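Local coordinates for protein pectate lyase (Cellvibrio cellulosa, PDB 1GXM) that cleaves pectate (polygalacturonic acid) by anti-beta-elimination, this chain being the family 10 polysaccharide lyase catalytic module of a longer protein, at residues A198-Y201 / Q202-A206; P230-A233 / E234-Q237; M304-E307 / R308-Y312. One frame throughout, in Å; residues are numbered along the deposited sequence.

Contact 1: A198-Y201 / Q202-A206; sequences ALDY and QPKKA
The carboxylate of Asp-200 and the side-chain amide of Gln-202 are stacked, their planes only 14° apart, with Asp-200 OD2 3.4 Å from Gln-202 CD. The two side chains cross at about a right angle, and Gln-202 CB and CG touch Asp-200 OD1 as well. Lys-204 NZ meets Asp-200 OD2 on its syn lone pair in a salt bridge of 2.7 Å. The same ammonium donates to Gln-202 OE1 at 3.3 Å from above the amide's carbonyl plane, and thus ties both layers of the stack. The other carboxylate oxygen, Asp-200 OD1, accepts from Gln-202 N at 2.9 Å, the donor lying 38° out of the carboxylate plane. The loop closed by this bond is an Asx turn, for which aspartate is well suited: chi1 of 70° sets its short side chain between N and the carbonyl carbon, facing the onward chain. Tyr-201, in the middle of the turn, takes left-handed backbone angles, while its ring meets that of Tyr-177. The turn lies in the loop between strands 195-196 and 214-215. Lys-204, bent at chi2, brings its long chain back to Asp-200 while its backbone pairs with Gln-195.

Contact 2: P230-A233 / E234-Q237; sequences PQTA and EIEQ. Unlike the reference sequence in segment 234-237: Gln-237 (reference Arg).
Thr-232 OG1 accepts from Ile-235 N at 3.1 Å, one of three hydrogen bonds that start the helix. Thr-232 O accepts from Glu-236 N at 2.9 Å, an almost straight bond of 176°, and Ala-233 O follows with Gln-237 N at 3.0 Å. Thr-232 is therefore the N-cap of helix 233-246; with chi1 at 67° its hydroxyl reaches forward to the first turn, where a short side chain carrying a hydroxyl on CB can take up an amide. Just ahead, Gln-231 centres an inverse gamma turn that leads the chain in from helix 219-226. Van der Waals contacts gather round Ile-235, whose carbons lie against polar atoms of the turn. Its CG1 lies 3.3 Å from Thr-232 OG1, CD1 reaches Pro-230 O at 3.5 Å, and CG2 meets Gln-231 NE2 at 3.5 Å, the glutamine chain passing at about a right angle. Its apolar branches suit a buried place and also pack on Thr-175 and Leu-179 of helix 161-181. The buried Gln-231 amide bonds with Tyr-331 OH and the carbonyls of Gln-229 and Leu-226. Among the charges, Glu-236 extends from the helix's first turn, where a negative group is probably welcome, to salt bridges with Arg-12 and Arg-240.

Contact 3: M304-E307 / R308-Y312; sequences MSLE and RRTGY
Leu-306 O is held by two donors of one residue: Thr-310 N at 3.0 Å and Thr-310 OG1 at 2.9 Å, arriving from opposite faces of the carbonyl plane. Threonine can do this because chi1 of 57° folds its hydroxyl back toward the preceding turn, while Thr-310 CG2 lies beside Leu-306 CD1. Next along the chain, Arg-308 grips Glu-307 side-on. Arg-308 NE binds Glu-307 OE1 and Arg-308 NH2 binds Glu-307 OE2, each at 2.9 Å; the two side chains lie alongside each other, with carboxylate and guanidinium planes 17° apart. Ser-305 is the N-cap: chi1 of 65° sets OG on its short side chain where one hydroxyl can accept from Arg-308 N at 3.3 Å and also bond with Asp-292, while Ser-305 O takes Arg-309 N in the first helical bond. Unbranched and flexible, Met-304 lays its SD against the helix, 3.4 Å from Arg-309 CA. Buried Arg-309 bends at chi3 so that NH1 makes a weak bond to Met-304 O; its guanidinium is held chiefly by the carbonyls of Ala-263, Ala-264 and Ile-301. The short helix 306-311 lies between strands 297-298 and 315-316 along the chain, tied through Arg-309 to the loop joining strands 256-258 and 268-271.

In the fold
Along the chain the contacts come in series: contact 1 in the loop between strands 195-196 and 214-215, contact 2 at the start of helix 233-246, and contact 3 on the short helix 306-311. All three belong to the pectic acid lyase domain of the catalytic module. Contacts 2 and 3 lie on opposite sides of the chain's centre, their own centres about 40 Å apart, whereas contact 1 is about 24 Å from contact 2 and 26 Å from contact 3, centre to centre. Contact 2 belongs to the helical part, contact 3 to the strand-rich part; contact 1 comes close to both without touching, its nearest atoms about 10 Å from contact 2 and 7 Å from contact 3.

Contact 1: A198-Y201 / Q202-A206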
loop_
_atom_site.group_PDB
_atom_site.type_symbol
_atom_site.label_atom_id
_atom_site.label_comp_id
_atom_site.label_asym_id
_atom_site.label_seq_id
_atom_site.Cartn_x
_atom_site.Cartn_y
_atom_site.Cartn_z
ATOM N N ALA A 198 -15.498 -0.019 0.825
ATOM C CA ALA A 198 -15.237 0.692 2.047
ATOM C C ALA A 198 -16.211 0.313 3.134
ATOM O O ALA A 198 -15.851 0.307 4.304
ATOM C CB ALA A 198 -15.292 2.178 1.796
ATOM N N LEU A 199 -17.448 0.015 2.747
ATOM C CA LEU A 199 -18.485 -0.339 3.707
ATOM C C LEU A 199 -18.809 -1.804 3.767
ATOM O O LEU A 199 -19.243 -2.300 4.805
ATOM C CB LEU A 199 -19.764 0.441 3.432
ATOM C CG LEU A 199 -19.592 1.959 3.462
ATOM C CD1 LEU A 199 -20.970 2.616 3.361
ATOM C CD2 LEU A 199 -18.890 2.430 4.695
ATOM N N ASP A 200 -18.652 -2.499 2.649
ATOM C CA ASP A 200 -19.080 -3.892 2.557
ATOM C C ASP A 200 -17.935 -4.897 2.645
ATOM O O ASP A 200 -18.181 -6.080 2.749
ATOM C CB ASP A 200 -19.969 -4.141 1.330
ATOM C CG ASP A 200 -19.249 -4.061 -0.010
ATOM O OD1 ASP A 200 -18.000 -4.155 -0.085
ATOM O OD2 ASP A 200 -19.917 -3.935 -1.056
ATOM N N TYR A 201 -16.698 -4.391 2.638
ATOM C CA TYR A 201 -15.462 -5.198 2.762
ATOM C C TYR A 201 -15.196 -6.139 1.586
ATOM O O TYR A 201 -14.223 -6.890 1.607
ATOM C CB TYR A 201 -15.466 -6.027 4.055
ATOM C CG TYR A 201 -15.631 -5.218 5.300
ATOM C CD1 TYR A 201 -14.536 -4.650 5.926
ATOM C CD2 TYR A 201 -16.878 -5.045 5.877
ATOM C CE1 TYR A 201 -14.681 -3.912 7.075
ATOM C CE2 TYR A 201 -17.031 -4.295 7.030
ATOM C CZ TYR A 201 -15.932 -3.739 7.616
ATOM O OH TYR A 201 -16.075 -3.009 8.763
ATOM N N GLN A 202 -16.052 -6.137 0.578
ATOM C CA GLN A 202 -15.970 -7.096 -0.514
ATOM C C GLN A 202 -14.892 -6.685 -1.503
ATOM O O GLN A 202 -14.703 -5.518 -1.740
ATOM C CB GLN A 202 -17.280 -7.121 -1.310
ATOM C CG GLN A 202 -18.579 -7.532 -0.654
ATOM C CD GLN A 202 -19.796 -7.309 -1.618
ATOM O OE1 GLN A 202 -19.616 -6.927 -2.780
ATOM N NE2 GLN A 202 -20.995 -7.516 -1.120
ATOM N N PRO A 203 -14.249 -7.633 -2.156
ATOM C CA PRO A 203 -13.392 -7.297 -3.289
ATOM C C PRO A 203 -14.143 -6.529 -4.337
ATOM O O PRO A 203 -15.295 -6.798 -4.625
ATOM C CB PRO A 203 -12.977 -8.654 -3.829
ATOM C CG PRO A 203 -13.016 -9.525 -2.613
ATOM C CD PRO A 203 -14.237 -9.073 -1.858
ATOM N N LYS A 204 -13.459 -5.570 -4.923
ATOM C CA LYS A 204 -14.014 -4.731 -5.973
ATOM C C LYS A 204 -13.074 -4.666 -7.164
ATOM O O LYS A 204 -11.889 -4.993 -7.069
ATOM C CB LYS A 204 -14.216 -3.295 -5.478
ATOM C CG LYS A 204 -15.116 -3.187 -4.285
ATOM C CD LYS A 204 -16.564 -3.569 -4.558
ATOM C CE LYS A 204 -17.358 -3.451 -3.306
ATOM N NZ LYS A 204 -18.799 -3.862 -3.488
ATOM N N LYS A 205 -13.618 -4.228 -8.282
ATOM C CA LYS A 205 -12.839 -3.872 -9.458
ATOM C C LYS A 205 -12.307 -2.448 -9.300
ATOM O O LYS A 205 -12.776 -1.668 -8.473
ATOM C CB LYS A 205 -13.698 -3.878 -10.726
ATOM C CG LYS A 205 -14.534 -5.115 -10.984
ATOM C CD LYS A 205 -15.343 -4.994 -12.291
ATOM C CE LYS A 205 -16.429 -6.052 -12.453
ATOM N NZ LYS A 205 -15.894 -7.391 -12.762
ATOM N N ALA A 206 -11.319 -2.115 -10.121
ATOM C CA ALA A 206 -10.839 -0.750 -10.238
ATOM C C ALA A 206 -10.947 -0.359 -11.703
ATOM O O ALA A 206 -12.065 -0.245 -12.221
ATOM C CB ALA A 206 -9.454 -0.568 -9.650
#

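Contact 2: P230-A233 / E234-Q237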
loop_
_atom_site.group_PDB
_atom_site.type_symbol
_atom_site.label_atom_id
_atom_site.label_comp_id
_atom_site.label_asym_id
_atom_site.label_seq_id
_atom_site.Cartn_x
_atom_site.Cartn_y
_atom_site.Cartn_z
ATOM N N PRO A 230 0.992 -4.490 17.143
ATOM C CA PRO A 230 1.000 -5.471 18.220
ATOM C C PRO A 230 0.375 -6.753 17.717
ATOM O O PRO A 230 -0.732 -6.729 17.180
ATOM C CB PRO A 230 0.131 -4.815 19.298
ATOM C CG PRO A 230 0.232 -3.365 19.059
ATOM C CD PRO A 230 0.358 -3.231 17.569
ATOM N N GLN A 231 1.111 -7.841 17.863
ATOM C CA GLN A 231 0.702 -9.129 17.322
ATOM C C GLN A 231 -0.281 -9.831 18.255
ATOM O O GLN A 231 0.055 -10.772 18.939
ATOM C CB GLN A 231 1.909 -10.005 17.028
ATOM C CG GLN A 231 2.829 -9.432 15.968
ATOM C CD GLN A 231 2.166 -9.353 14.607
ATOM O OE1 GLN A 231 1.873 -10.383 13.997
ATOM N NE2 GLN A 231 1.926 -8.137 14.137
ATOM N N THR A 232 -1.513 -9.384 18.218
ATOM C CA THR A 232 -2.576 -10.048 18.942
ATOM C C THR A 232 -2.752 -11.441 18.346
ATOM O O THR A 232 -2.263 -11.735 17.244
ATOM C CB THR A 232 -3.906 -9.285 18.813
ATOM O OG1 THR A 232 -4.368 -9.333 17.460
ATOM C CG2 THR A 232 -3.771 -7.793 19.110
ATOM N N ALA A 233 -3.478 -12.302 19.037
ATOM C CA ALA A 233 -3.768 -13.628 18.496
ATOM C C ALA A 233 -4.308 -13.545 17.071
ATOM O O ALA A 233 -3.882 -14.269 16.176
ATOM C CB ALA A 233 -4.762 -14.354 19.377
ATOM N N GLU A 234 -5.273 -12.667 16.881
ATOM C CA GLU A 234 -5.924 -12.543 15.581
ATOM C C GLU A 234 -4.984 -12.000 14.528
ATOM O O GLU A 234 -5.007 -12.450 13.380
ATOM C CB GLU A 234 -7.174 -11.665 15.636
ATOM C CG GLU A 234 -7.980 -11.789 14.346
ATOM C CD GLU A 234 -9.227 -10.920 14.271
ATOM O OE1 GLU A 234 -9.533 -10.208 15.251
ATOM O OE2 GLU A 234 -9.886 -10.950 13.214
ATOM N N ILE A 235 -4.167 -11.027 14.888
ATOM C CA ILE A 235 -3.251 -10.434 13.917
ATOM C C ILE A 235 -2.181 -11.416 13.527
ATOM O O ILE A 235 -1.883 -11.547 12.344
ATOM C CB ILE A 235 -2.692 -9.097 14.415
ATOM C CG1 ILE A 235 -3.860 -8.085 14.410
ATOM C CG2 ILE A 235 -1.493 -8.665 13.559
ATOM C CD1 ILE A 235 -3.568 -6.808 15.093
ATOM N N GLU A 236 -1.637 -12.155 14.488
ATOM C CA GLU A 236 -0.663 -13.172 14.170
ATOM C C GLU A 236 -1.268 -14.206 13.223
ATOM O O GLU A 236 -0.646 -14.603 12.247
ATOM C CB GLU A 236 -0.114 -13.833 15.443
ATOM C CG GLU A 236 0.796 -15.000 15.104
ATOM C CD GLU A 236 1.543 -15.572 16.288
ATOM O OE1 GLU A 236 1.245 -15.170 17.416
ATOM O OE2 GLU A 236 2.410 -16.440 16.095
ATOM N N GLN A 237 -2.481 -14.640 13.511
ATOM C CA GLN A 237 -3.164 -15.578 12.649
ATOM C C GLN A 237 -3.336 -15.010 11.230
ATOM O O GLN A 237 -3.106 -15.702 10.245
ATOM C CB GLN A 237 -4.544 -15.901 13.210
ATOM C CG GLN A 237 -5.324 -16.808 12.253
ATOM C CD GLN A 237 -6.687 -17.176 12.757
ATOM O OE1 GLN A 237 -6.879 -18.282 13.247
ATOM N NE2 GLN A 237 -7.644 -16.268 12.627
#

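Contact 3: M304-E307 / R308-Y312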
loop_
_atom_site.group_PDB
_atom_site.type_symbol
_atom_site.label_atom_id
_atom_site.label_comp_id
_atom_site.label_asym_id
_atom_site.label_seq_id
_atom_site.Cartn_x
_atom_site.Cartn_y
_atom_site.Cartn_z
ATOM N N MET A 304 -4.208 -11.773 -24.557
ATOM C CA MET A 304 -4.352 -10.374 -24.205
ATOM C C MET A 304 -3.960 -9.459 -25.345
ATOM O O MET A 304 -3.102 -9.807 -26.149
ATOM C CB MET A 304 -3.413 -10.075 -23.026
ATOM C CG MET A 304 -3.672 -8.751 -22.342
ATOM S SD MET A 304 -2.501 -8.504 -21.010
ATOM C CE MET A 304 -3.067 -9.731 -19.895
ATOM N N SER A 305 -4.533 -8.265 -25.389
ATOM C CA SER A 305 -4.062 -7.237 -26.299
ATOM C C SER A 305 -2.587 -6.967 -26.060
ATOM O O SER A 305 -2.093 -7.008 -24.939
ATOM C CB SER A 305 -4.840 -5.943 -26.139
ATOM O OG SER A 305 -4.644 -5.347 -24.881
ATOM N N LEU A 306 -1.878 -6.688 -27.138
ATOM C CA LEU A 306 -0.467 -6.391 -27.057
ATOM C C LEU A 306 -0.214 -5.238 -26.099
ATOM O O LEU A 306 0.698 -5.260 -25.276
ATOM C CB LEU A 306 0.020 -6.027 -28.450
ATOM C CG LEU A 306 1.490 -5.735 -28.542
ATOM C CD1 LEU A 306 2.326 -6.972 -28.229
ATOM C CD2 LEU A 306 1.787 -5.273 -29.946
ATOM N N GLU A 307 -1.039 -4.206 -26.189
ATOM C CA GLU A 307 -0.829 -3.024 -25.385
ATOM C C GLU A 307 -0.944 -3.317 -23.878
ATOM O O GLU A 307 -0.200 -2.764 -23.088
ATOM C CB GLU A 307 -1.784 -1.895 -25.787
ATOM C CG GLU A 307 -1.500 -0.583 -25.070
ATOM C CD GLU A 307 -2.183 -0.454 -23.710
ATOM O OE1 GLU A 307 -3.174 -1.164 -23.463
ATOM O OE2 GLU A 307 -1.735 0.403 -22.917
ATOM N N ARG A 308 -1.909 -4.136 -23.489
ATOM C CA ARG A 308 -2.051 -4.441 -22.065
ATOM C C ARG A 308 -0.991 -5.432 -21.595
ATOM O O ARG A 308 -0.604 -5.395 -20.451
ATOM C CB ARG A 308 -3.447 -4.950 -21.710
ATOM C CG ARG A 308 -4.502 -3.847 -21.592
ATOM C CD ARG A 308 -4.304 -2.927 -20.423
ATOM N NE ARG A 308 -3.279 -1.926 -20.684
ATOM C CZ ARG A 308 -2.696 -1.179 -19.775
ATOM N NH1 ARG A 308 -2.996 -1.318 -18.498
ATOM N NH2 ARG A 308 -1.774 -0.313 -20.121
ATOM N N ARG A 309 -0.537 -6.327 -22.459
ATOM C CA ARG A 309 0.469 -7.292 -22.034
ATOM C C ARG A 309 1.803 -6.604 -21.824
ATOM O O ARG A 309 2.549 -6.951 -20.919
ATOM C CB ARG A 309 0.592 -8.420 -23.045
ATOM C CG ARG A 309 1.526 -9.538 -22.568
ATOM C CD ARG A 309 1.510 -10.798 -23.409
ATOM N NE ARG A 309 1.701 -10.449 -24.809
ATOM C CZ ARG A 309 0.759 -10.443 -25.740
ATOM N NH1 ARG A 309 -0.465 -10.862 -25.490
ATOM N NH2 ARG A 309 1.059 -10.023 -26.945
ATOM N N THR A 310 2.092 -5.604 -22.650
ATOM C CA THR A 310 3.365 -4.889 -22.543
ATOM C C THR A 310 3.271 -3.691 -21.585
ATOM O O THR A 310 4.269 -3.279 -21.005
ATOM C CB THR A 310 3.850 -4.385 -23.913
ATOM O OG1 THR A 310 2.842 -3.542 -24.492
ATOM C CG2 THR A 310 4.047 -5.522 -24.871
ATOM N N GLY A 311 2.071 -3.142 -21.398
ATOM C CA GLY A 311 1.901 -1.895 -20.675
ATOM C C GLY A 311 1.585 -2.022 -19.204
ATOM O O GLY A 311 1.529 -1.052 -18.497
ATOM N N TYR A 312 1.369 -3.244 -18.750
ATOM C CA TYR A 312 0.999 -3.504 -17.363
ATOM C C TYR A 312 1.654 -4.807 -16.964
ATOM O O TYR A 312 1.742 -5.726 -17.783
ATOM C CB TYR A 312 -0.519 -3.642 -17.297
ATOM C CG TYR A 312 -1.181 -3.599 -15.951
ATOM C CD1 TYR A 312 -1.386 -2.407 -15.290
ATOM C CD2 TYR A 312 -1.678 -4.754 -15.361
ATOM C CE1 TYR A 312 -2.041 -2.380 -14.083
ATOM C CE2 TYR A 312 -2.316 -4.728 -14.153
ATOM C CZ TYR A 312 -2.533 -3.535 -13.529
ATOM O OH TYR A 312 -3.170 -3.485 -12.312
#